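Local coordinates for protein fuculose-1-phosphate aldolase (Thermus thermophilus, PDB 2FK5) that belongs to the class II aldolase and adducin family, whose AraD-like fold has a mixed beta-sheet flanked by helices, at residues A[137-140]-A[145-148]. Numbering follows the deposited sequence.
Sequences AEAL and ACLL
Two torsions bring Leu140 and Cys146 together. The leucine sets CG opposite its carbonyl carbon (chi1 -61°), and chi2 of 178° puts CD1 anti to CA and leaves CD2 as the side branch, while the cysteine turns SG in between its own backbone N and carbonyl carbon (chi1 64°). That side branch, CD2, does most of the touching. It lies against the strand backbone, 3.8 Å from CA of Ala145, and also meets the sulfur, with Leu140 CD2 to Cys146 SG at 3.9 Å. The branch carbon follows more loosely, CG of Leu140 standing 4.2 Å from SG of Cys146. One residue earlier in the helix, the two beta carbons face each other: CB of Ala139 is 4.3 Å from CB of Cys146. Ala145 turns its own methyl away, onto Leu115, and it is its CA that Leu140 meets.

The contact joins the helix to the second strand of a beta-alpha-beta unit: helix 130-142 connects strand 118-121 to its parallel neighbour 145-148. Leu140 also reaches Phe154 and Val156 of the neighbouring strand and Val77 of helix 71-80, while Ala139 touches Leu121. No hydrogen bond joins 137-140 to 145-148, so the two meet through van der Waals contact alone, with the cysteine sulfur serving as an apolar surface for leucine.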
loop_
_atom_site.group_PDB
_atom_site.type_symbol
_atom_site.label_atom_id
_atom_site.label_comp_id
_atom_site.label_asym_id
_atom_site.label_seq_id
_atom_site.Cartn_x
_atom_site.Cartn_y
_atom_site.Cartn_z
ATOM N N ALA A 137 17.952 -27.353 11.070
ATOM C CA ALA A 137 18.141 -28.214 9.903
ATOM C C ALA A 137 17.593 -29.613 10.166
ATOM O O ALA A 137 16.847 -30.163 9.351
ATOM C CB ALA A 137 19.623 -28.282 9.528
ATOM N N GLU A 138 17.951 -30.201 11.304
ATOM C CA GLU A 138 17.445 -31.533 11.603
ATOM C C GLU A 138 15.926 -31.528 11.658
ATOM O O GLU A 138 15.279 -32.440 11.162
ATOM C CB GLU A 138 18.023 -32.051 12.920
ATOM C CG GLU A 138 19.453 -32.564 12.784
ATOM C CD GLU A 138 19.578 -33.643 11.720
ATOM O OE1 GLU A 138 18.753 -34.581 11.722
ATOM O OE2 GLU A 138 20.501 -33.558 10.882
ATOM N N ALA A 139 15.351 -30.489 12.248
ATOM C CA ALA A 139 13.902 -30.399 12.341
ATOM C C ALA A 139 13.251 -30.310 10.966
ATOM O O ALA A 139 12.257 -30.977 10.696
ATOM C CB ALA A 139 13.509 -29.186 13.180
ATOM N N LEU A 140 13.806 -29.483 10.088
ATOM C CA LEU A 140 13.213 -29.328 8.766
ATOM C C LEU A 140 13.393 -30.547 7.860
ATOM O O LEU A 140 12.885 -30.575 6.735
ATOM C CB LEU A 140 13.740 -28.050 8.093
ATOM C CG LEU A 140 13.397 -26.782 8.895
ATOM C CD1 LEU A 140 13.982 -25.549 8.212
ATOM C CD2 LEU A 140 11.874 -26.649 9.025
ATOM N N ALA A 145 7.998 -26.708 8.614
ATOM C CA ALA A 145 8.245 -25.478 9.358
ATOM C C ALA A 145 8.528 -25.768 10.822
ATOM O O ALA A 145 8.130 -26.803 11.349
ATOM C CB ALA A 145 7.043 -24.551 9.246
ATOM N N CYS A 146 9.224 -24.849 11.478
ATOM C CA CYS A 146 9.504 -25.016 12.886
ATOM C C CYS A 146 9.581 -23.668 13.563
ATOM O O CYS A 146 9.780 -22.636 12.912
ATOM C CB CYS A 146 10.813 -25.788 13.096
ATOM S SG CYS A 146 12.289 -24.968 12.511
ATOM N N LEU A 147 9.396 -23.686 14.877
ATOM C CA LEU A 147 9.455 -22.481 15.686
ATOM C C LEU A 147 10.672 -22.532 16.588
ATOM O O LEU A 147 10.984 -23.580 17.155
ATOM C CB LEU A 147 8.213 -22.381 16.572
ATOM C CG LEU A 147 6.963 -21.772 15.948
ATOM C CD1 LEU A 147 5.728 -22.236 16.695
ATOM C CD2 LEU A 147 7.106 -20.251 15.976
ATOM N N LEU A 148 11.355 -21.401 16.712
ATOM C CA LEU A 148 12.512 -21.288 17.593
ATOM C C LEU A 148 11.968 -20.487 18.766
ATOM O O LEU A 148 11.658 -19.307 18.620
ATOM C CB LEU A 148 13.641 -20.521 16.912
ATOM C CG LEU A 148 14.629 -21.376 16.122
ATOM C CD2 LEU A 148 15.265 -22.398 17.059
#